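Local coordinates for protein alpha-galactosidase 1 (Saccharomyces cerevisiae, PDB 3LRK) that hydrolyses terminal, non-reducing alpha-D-galactose residues from alpha-D-galactosides such as galactose oligosaccharides and galactomannans, working as a secreted, glycosylated homotetramer, at residues 179-191 and 197-209. The protein carries 1 engineered substitution. Numbering follows the deposited sequence.
Sequences RPVFYSLCNWGQD and GSGIANSWRMSGD. Engineered in segment 179-191: Val181 (natural residue Ile). With NAG (2-acetamido-2-deoxy-beta-D-glucopyranose), chain E.
Strands 182-185 and 203-205 pair in parallel, buried side by side in the catalytic domain. Leu185 sits at the centre: its N donates to Ser203 O (2.8 Å) and its O accepts from Arg205 N (2.9 Å). Ahead of this, Asn202 OD1 takes Tyr183 N on an in-plane lone pair, ND2 bonds Asn24 OD1, and CB lies over one face of the Phe182 ring, 3.7 Å from its centroid. On the face that carries Leu185 and Trp204, Leu185 CD1 presses tightly on Ala201 CB (3.4 Å). On the other, one water accepts from Ser184 OG and Ser203 OG and donates to Leu185 O; Gln31 is a further polar partner of Ser203. These are neighbouring strands of the GH27 TIM barrel, linked by a beta-alpha-beta crossover through helix 193-196, and their C-terminal ends open into the active site. There substrate-binding Arg205 bends at chi2 and chi3 (-84° and -53°), turning its guanidinium toward Asp209, the proton donor; NH1 lies 3.5 Å from Cys186 SG, and Trp188 CD1 over a guanidinium face. NH2 salt-bridges Asp209 OD1 (2.8 Å), nearly in the guanidinium plane, and bonds Ser207 O. A leucine here would probably cost Asp209 OD1 this salt bridge and Ser207 O this donor.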
ATOM      1  N   ARG A 179      11.595  10.747  37.309  1.00 21.94           N
ATOM      2  CA  ARG A 179      11.620  12.171  36.984  1.00 22.33           C
ATOM      3  C   ARG A 179      10.642  12.409  35.843  1.00 22.25           C
ATOM      4  O   ARG A 179      10.758  11.752  34.809  1.00 22.20           O
ATOM      5  CB  ARG A 179      13.031  12.670  36.603  1.00 22.00           C
ATOM      6  CG  ARG A 179      13.047  14.195  36.346  1.00 23.26           C
ATOM      7  CD  ARG A 179      14.376  14.764  35.857  1.00 22.92           C
ATOM      8  NE  ARG A 179      14.266  16.217  35.708  1.00 21.39           N
ATOM      9  CZ  ARG A 179      14.470  17.081  36.702  1.00 20.29           C
ATOM     10  NH1 ARG A 179      14.813  16.643  37.912  1.00 17.60           N
ATOM     11  NH2 ARG A 179      14.329  18.378  36.492  1.00 18.82           N
ATOM     12  N   PRO A 180       9.672  13.336  36.027  1.00 22.29           N
ATOM     13  CA  PRO A 180       8.765  13.673  34.932  1.00 22.47           C
ATOM     14  C   PRO A 180       9.533  14.225  33.739  1.00 22.03           C
ATOM     15  O   PRO A 180      10.346  15.151  33.871  1.00 21.66           O
ATOM     16  CB  PRO A 180       7.849  14.751  35.536  1.00 22.74           C
ATOM     17  CG  PRO A 180       7.945  14.544  37.012  1.00 23.07           C
ATOM     18  CD  PRO A 180       9.367  14.121  37.240  1.00 22.77           C
ATOM     19  N   VAL A 181       9.297  13.611  32.589  1.00 21.20           N
ATOM     20  CA  VAL A 181       9.905  14.047  31.333  1.00 20.04           C
ATOM     21  C   VAL A 181       8.808  14.097  30.276  1.00 19.71           C
ATOM     22  O   VAL A 181       8.098  13.102  30.041  1.00 19.78           O
ATOM     23  CB  VAL A 181      11.096  13.113  30.912  1.00 20.29           C
ATOM     24  CG1 VAL A 181      11.692  13.523  29.552  1.00 18.67           C
ATOM     25  CG2 VAL A 181      12.182  13.076  31.994  1.00 20.05           C
ATOM     26  N   PHE A 182       8.642  15.272  29.674  1.00 18.48           N
ATOM     27  CA  PHE A 182       7.787  15.443  28.515  1.00 17.80           C
ATOM     28  C   PHE A 182       8.418  14.655  27.360  1.00 17.81           C
ATOM     29  O   PHE A 182       9.551  14.937  26.960  1.00 16.97           O
ATOM     30  CB  PHE A 182       7.731  16.929  28.140  1.00 17.94           C
ATOM     31  CG  PHE A 182       6.648  17.276  27.135  1.00 18.72           C
ATOM     32  CD1 PHE A 182       6.751  16.884  25.799  1.00 16.48           C
ATOM     33  CD2 PHE A 182       5.532  18.007  27.536  1.00 19.19           C
ATOM     34  CE1 PHE A 182       5.770  17.209  24.891  1.00 18.10           C
ATOM     35  CE2 PHE A 182       4.546  18.345  26.631  1.00 18.73           C
ATOM     36  CZ  PHE A 182       4.658  17.939  25.308  1.00 18.26           C
ATOM     37  N   TYR A 183       7.688  13.670  26.830  1.00 17.40           N
ATOM     38  CA  TYR A 183       8.265  12.756  25.829  1.00 17.37           C
ATOM     39  C   TYR A 183       7.742  13.070  24.420  1.00 17.76           C
ATOM     40  O   TYR A 183       6.558  12.867  24.113  1.00 17.96           O
ATOM     41  CB  TYR A 183       7.998  11.302  26.257  1.00 17.02           C
ATOM     42  CG  TYR A 183       8.617  10.194  25.407  1.00 15.90           C
ATOM     43  CD1 TYR A 183       9.920  10.286  24.891  1.00 16.10           C
ATOM     44  CD2 TYR A 183       7.894   9.023  25.169  1.00 14.74           C
ATOM     45  CE1 TYR A 183      10.474   9.225  24.115  1.00 14.84           C
ATOM     46  CE2 TYR A 183       8.423   7.977  24.424  1.00 15.44           C
ATOM     47  CZ  TYR A 183       9.698   8.069  23.906  1.00 14.69           C
ATOM     48  OH  TYR A 183      10.160   7.003  23.164  1.00 14.65           O
ATOM     49  N   SER A 184       8.643  13.592  23.587  1.00 17.47           N
ATOM     50  CA  SER A 184       8.346  14.055  22.238  1.00 17.45           C
ATOM     51  C   SER A 184       8.891  13.063  21.216  1.00 17.79           C
ATOM     52  O   SER A 184      10.095  12.887  21.093  1.00 17.19           O
ATOM     53  CB  SER A 184       8.967  15.449  22.029  1.00 17.56           C
ATOM     54  OG  SER A 184       9.073  15.815  20.662  1.00 18.80           O
ATOM     55  N   LEU A 185       7.989  12.392  20.503  1.00 18.23           N
ATOM     56  CA  LEU A 185       8.380  11.438  19.458  1.00 18.78           C
ATOM     57  C   LEU A 185       8.799  12.140  18.177  1.00 18.61           C
ATOM     58  O   LEU A 185       8.200  13.134  17.776  1.00 18.40           O
ATOM     59  CB  LEU A 185       7.213  10.484  19.160  1.00 18.49           C
ATOM     60  CG  LEU A 185       7.096   9.140  19.895  1.00 20.84           C
ATOM     61  CD1 LEU A 185       7.570   9.147  21.340  1.00 18.90           C
ATOM     62  CD2 LEU A 185       5.705   8.516  19.758  1.00 19.40           C
ATOM     63  N   CYS A 186       9.839  11.615  17.530  1.00 18.75           N
ATOM     64  CA  CYS A 186      10.270  12.152  16.251  1.00 18.24           C
ATOM     65  C   CYS A 186      10.490  10.996  15.283  1.00 17.81           C
ATOM     66  O   CYS A 186      11.619  10.703  14.917  1.00 16.71           O
ATOM     67  CB  CYS A 186      11.559  12.980  16.407  1.00 18.37           C
ATOM     68  SG  CYS A 186      12.089  13.879  14.913  1.00 19.56           S
ATOM     69  N   ASN A 187       9.398  10.336  14.886  1.00 17.65           N
ATOM     70  CA  ASN A 187       9.476   9.280  13.893  1.00 17.53           C
ATOM     71  C   ASN A 187       8.758   9.609  12.583  1.00 17.42           C
ATOM     72  O   ASN A 187       8.509   8.713  11.777  1.00 17.44           O
ATOM     73  CB  ASN A 187       9.023   7.919  14.473  1.00 17.30           C
ATOM     74  CG  ASN A 187       7.527   7.669  14.325  1.00 17.50           C
ATOM     75  OD1 ASN A 187       6.708   8.576  14.496  1.00 19.13           O
ATOM     76  ND2 ASN A 187       7.165   6.423  14.023  1.00 16.18           N
ATOM     77  N   TRP A 188       8.417  10.887  12.385  1.00 17.04           N
ATOM     78  CA  TRP A 188       7.913  11.391  11.097  1.00 17.30           C
ATOM     79  C   TRP A 188       6.571  10.780  10.627  1.00 17.07           C
ATOM     80  O   TRP A 188       6.281  10.745   9.421  1.00 17.10           O
ATOM     81  CB  TRP A 188       8.969  11.193  10.003  1.00 17.01           C
ATOM     82  CG  TRP A 188      10.393  11.360  10.467  1.00 17.34           C
ATOM     83  CD1 TRP A 188      10.931  12.439  11.147  1.00 17.26           C
ATOM     84  CD2 TRP A 188      11.469  10.438  10.260  1.00 18.08           C
ATOM     85  NE1 TRP A 188      12.272  12.216  11.385  1.00 17.54           N
ATOM     86  CE2 TRP A 188      12.629  11.005  10.844  1.00 18.18           C
ATOM     87  CE3 TRP A 188      11.569   9.181   9.628  1.00 17.57           C
ATOM     88  CZ2 TRP A 188      13.879  10.362  10.813  1.00 18.98           C
ATOM     89  CZ3 TRP A 188      12.820   8.542   9.594  1.00 17.01           C
ATOM     90  CH2 TRP A 188      13.950   9.134  10.188  1.00 17.36           C
ATOM     91  N   GLY A 189       5.777  10.297  11.578  1.00 17.10           N
ATOM     92  CA  GLY A 189       4.463   9.692  11.288  1.00 17.44           C
ATOM     93  C   GLY A 189       4.524   8.238  10.878  1.00 17.59           C
ATOM     94  O   GLY A 189       3.495   7.630  10.560  1.00 17.26           O
ATOM     95  N   GLN A 190       5.729   7.673  10.896  1.00 18.16           N
ATOM     96  CA  GLN A 190       5.992   6.355  10.310  1.00 18.25           C
ATOM     97  C   GLN A 190       5.216   5.291  11.058  1.00 18.50           C
ATOM     98  O   GLN A 190       5.222   5.261  12.299  1.00 19.02           O
ATOM     99  CB  GLN A 190       7.494   6.058  10.362  1.00 18.28           C
ATOM    100  CG  GLN A 190       7.966   4.805   9.640  1.00 17.82           C
ATOM    101  CD  GLN A 190       9.465   4.593   9.809  1.00 17.00           C
ATOM    102  OE1 GLN A 190       9.965   4.392  10.927  1.00 16.61           O
ATOM    103  NE2 GLN A 190      10.196   4.645   8.694  1.00 17.30           N
ATOM    104  N   ASP A 191       4.546   4.429  10.295  1.00 17.75           N
ATOM    105  CA  ASP A 191       3.732   3.344  10.844  1.00 17.38           C
ATOM    106  C   ASP A 191       2.502   3.850  11.635  1.00 17.29           C
ATOM    107  O   ASP A 191       2.109   3.235  12.620  1.00 16.65           O
ATOM    108  CB  ASP A 191       4.601   2.380  11.684  1.00 17.13           C
ATOM    109  CG  ASP A 191       5.712   1.737  10.856  1.00 17.13           C
ATOM    110  OD1 ASP A 191       5.455   1.392   9.687  1.00 16.50           O
ATOM    111  OD2 ASP A 191       6.823   1.590  11.370  1.00 16.93           O
ATOM    112  N   GLY A 197       0.591   6.804  19.509  1.00 17.32           N
ATOM    113  CA  GLY A 197       1.423   7.744  20.261  1.00 17.95           C
ATOM    114  C   GLY A 197       0.918   8.061  21.657  1.00 18.31           C
ATOM    115  O   GLY A 197       1.713   8.176  22.587  1.00 18.31           O
ATOM    116  N   SER A 198      -0.403   8.170  21.822  1.00 18.45           N
ATOM    117  CA  SER A 198      -0.985   8.781  23.039  1.00 18.53           C
ATOM    118  C   SER A 198      -0.716   8.033  24.346  1.00 19.18           C
ATOM    119  O   SER A 198      -0.505   8.660  25.399  1.00 19.48           O
ATOM    120  CB  SER A 198      -2.486   9.048  22.864  1.00 18.77           C
ATOM    121  OG  SER A 198      -3.228   7.842  22.864  1.00 18.63           O
ATOM    122  N   GLY A 199      -0.705   6.705  24.283  1.00 18.74           N
ATOM    123  CA  GLY A 199      -0.506   5.877  25.467  1.00 18.57           C
ATOM    124  C   GLY A 199       0.907   5.812  26.006  1.00 18.68           C
ATOM    125  O   GLY A 199       1.132   5.303  27.112  1.00 18.49           O
ATOM    126  N   ILE A 200       1.867   6.323  25.231  1.00 18.86           N
ATOM    127  CA  ILE A 200       3.280   6.255  25.605  1.00 18.56           C
ATOM    128  C   ILE A 200       4.058   7.579  25.453  1.00 18.59           C
ATOM    129  O   ILE A 200       5.228   7.633  25.816  1.00 18.72           O
ATOM    130  CB  ILE A 200       4.031   5.167  24.773  1.00 18.47           C
ATOM    131  CG1 ILE A 200       3.976   5.497  23.272  1.00 18.19           C
ATOM    132  CG2 ILE A 200       3.466   3.753  25.057  1.00 18.98           C
ATOM    133  CD1 ILE A 200       4.982   4.646  22.401  1.00 17.12           C
ATOM    134  N   ALA A 201       3.426   8.617  24.900  1.00 18.65           N
ATOM    135  CA  ALA A 201       4.112   9.887  24.594  1.00 19.05           C
ATOM    136  C   ALA A 201       3.188  11.102  24.674  1.00 19.23           C
ATOM    137  O   ALA A 201       1.967  10.960  24.631  1.00 19.84           O
ATOM    138  CB  ALA A 201       4.766   9.822  23.208  1.00 18.41           C
ATOM    139  N   ASN A 202       3.789  12.292  24.764  1.00 18.61           N
ATOM    140  CA  ASN A 202       3.054  13.554  24.841  1.00 18.11           C
ATOM    141  C   ASN A 202       2.845  14.262  23.503  1.00 17.65           C
ATOM    142  O   ASN A 202       1.926  15.073  23.353  1.00 16.97           O
ATOM    143  CB  ASN A 202       3.758  14.492  25.835  1.00 18.16           C
ATOM    144  CG  ASN A 202       3.700  13.969  27.256  1.00 19.26           C
ATOM    145  OD1 ASN A 202       4.730  13.774  27.910  1.00 19.91           O
ATOM    146  ND2 ASN A 202       2.481  13.732  27.745  1.00 20.48           N
ATOM    147  N   SER A 203       3.721  13.984  22.537  1.00 17.29           N
ATOM    148  CA  SER A 203       3.568  14.507  21.179  1.00 17.19           C
ATOM    149  C   SER A 203       4.335  13.590  20.212  1.00 17.26           C
ATOM    150  O   SER A 203       5.199  12.812  20.633  1.00 16.60           O
ATOM    151  CB  SER A 203       4.036  15.978  21.062  1.00 17.27           C
ATOM    152  OG  SER A 203       5.449  16.102  21.162  1.00 17.99           O
ATOM    153  N   TRP A 204       3.972  13.658  18.936  1.00 17.28           N
ATOM    154  CA  TRP A 204       4.630  12.868  17.884  1.00 17.31           C
ATOM    155  C   TRP A 204       4.708  13.662  16.595  1.00 17.38           C
ATOM    156  O   TRP A 204       3.702  14.180  16.102  1.00 17.10           O
ATOM    157  CB  TRP A 204       3.899  11.531  17.638  1.00 17.43           C
ATOM    158  CG  TRP A 204       2.426  11.669  17.588  1.00 17.33           C
ATOM    159  CD1 TRP A 204       1.667  11.921  16.488  1.00 17.78           C
ATOM    160  CD2 TRP A 204       1.514  11.601  18.702  1.00 17.56           C
ATOM    161  NE1 TRP A 204       0.335  12.000  16.836  1.00 18.74           N
ATOM    162  CE2 TRP A 204       0.215  11.813  18.188  1.00 19.06           C
ATOM    163  CE3 TRP A 204       1.670  11.374  20.075  1.00 17.02           C
ATOM    164  CZ2 TRP A 204      -0.934  11.811  19.003  1.00 18.94           C
ATOM    165  CZ3 TRP A 204       0.516  11.384  20.896  1.00 18.90           C
ATOM    166  CH2 TRP A 204      -0.760  11.591  20.343  1.00 18.12           C
ATOM    167  N   ARG A 205       5.916  13.766  16.046  1.00 17.96           N
ATOM    168  CA  ARG A 205       6.068  14.283  14.702  1.00 17.95           C
ATOM    169  C   ARG A 205       5.229  13.399  13.786  1.00 18.37           C
ATOM    170  O   ARG A 205       5.204  12.190  13.963  1.00 18.75           O
ATOM    171  CB  ARG A 205       7.543  14.264  14.296  1.00 18.46           C
ATOM    172  CG  ARG A 205       8.370  15.370  15.000  1.00 17.63           C
ATOM    173  CD  ARG A 205       8.256  16.723  14.256  1.00 18.50           C
ATOM    174  NE  ARG A 205       8.609  16.506  12.859  1.00 19.95           N
ATOM    175  CZ  ARG A 205       9.852  16.433  12.394  1.00 18.38           C
ATOM    176  NH1 ARG A 205      10.898  16.652  13.193  1.00 17.42           N
ATOM    177  NH2 ARG A 205      10.036  16.161  11.114  1.00 16.72           N
ATOM    178  N   MET A 206       4.543  13.994  12.820  1.00 18.02           N
ATOM    179  CA  MET A 206       3.672  13.213  11.953  1.00 18.22           C
ATOM    180  C   MET A 206       4.104  13.319  10.500  1.00 18.00           C
ATOM    181  O   MET A 206       3.378  12.889   9.609  1.00 17.29           O
ATOM    182  CB  MET A 206       2.205  13.609  12.136  1.00 17.98           C
ATOM    183  CG  MET A 206       1.929  15.131  12.273  1.00 19.16           C
ATOM    184  SD  MET A 206       2.490  16.183  10.903  1.00 20.19           S
ATOM    185  CE  MET A 206       1.467  15.596   9.549  1.00 17.92           C
ATOM    186  N   SER A 207       5.274  13.924  10.272  1.00 18.12           N
ATOM    187  CA  SER A 207       5.816  14.089   8.915  1.00 18.37           C
ATOM    188  C   SER A 207       7.341  14.218   8.909  1.00 19.10           C
ATOM    189  O   SER A 207       7.961  14.396   9.962  1.00 19.50           O
ATOM    190  CB  SER A 207       5.201  15.325   8.221  1.00 18.48           C
ATOM    191  OG  SER A 207       5.794  16.533   8.686  1.00 17.79           O
ATOM    192  N   GLY A 208       7.932  14.147   7.712  1.00 19.79           N
ATOM    193  CA  GLY A 208       9.339  14.526   7.498  1.00 20.30           C
ATOM    194  C   GLY A 208       9.547  16.005   7.812  1.00 20.60           C
ATOM    195  O   GLY A 208       8.574  16.755   7.949  1.00 21.22           O
ATOM    196  N   ASP A 209      10.801  16.437   7.917  1.00 20.80           N
ATOM    197  CA  ASP A 209      11.092  17.806   8.376  1.00 20.85           C
ATOM    198  C   ASP A 209      10.487  18.864   7.469  1.00 20.68           C
ATOM    199  O   ASP A 209      10.534  18.745   6.250  1.00 20.22           O
ATOM    200  CB  ASP A 209      12.590  18.074   8.489  1.00 21.10           C
ATOM    201  CG  ASP A 209      13.301  17.130   9.434  1.00 22.87           C
ATOM    202  OD1 ASP A 209      12.638  16.352  10.161  1.00 23.60           O
ATOM    203  OD2 ASP A 209      14.548  17.178   9.437  1.00 24.47           O
TER
HETATM  204  C1  NAG E2001       5.079   6.361  35.608  1.00 25.86           C
HETATM  205  C2  NAG E2001       4.759   7.832  35.912  1.00 26.62           C
HETATM  206  C3  NAG E2001       3.629   7.978  36.930  1.00 28.23           C
HETATM  207  C4  NAG E2001       2.399   7.178  36.510  1.00 29.36           C
HETATM  208  C5  NAG E2001       2.750   5.766  36.051  1.00 29.23           C
HETATM  209  C6  NAG E2001       1.580   5.281  35.213  1.00 29.32           C
HETATM  210  C7  NAG E2001       6.637   9.388  35.705  1.00 26.24           C
HETATM  211  C8  NAG E2001       7.860   9.934  36.380  1.00 25.61           C
HETATM  212  N2  NAG E2001       5.930   8.520  36.424  1.00 26.15           N
HETATM  213  O3  NAG E2001       3.252   9.330  36.999  1.00 28.90           O
HETATM  214  O4  NAG E2001       1.470   7.106  37.581  1.00 31.22           O
HETATM  215  O5  NAG E2001       3.904   5.678  35.216  1.00 27.30           O
HETATM  216  O6  NAG E2001       1.644   3.891  35.242  1.00 31.89           O
HETATM  217  O7  NAG E2001       6.330   9.746  34.567  1.00 27.67           O
HETATM  218  O   HOH W   1       6.991  15.428  18.952  1.00 18.77           O
HETATM  219  O   HOH W   2       6.773  10.892  15.857  1.00 17.52           O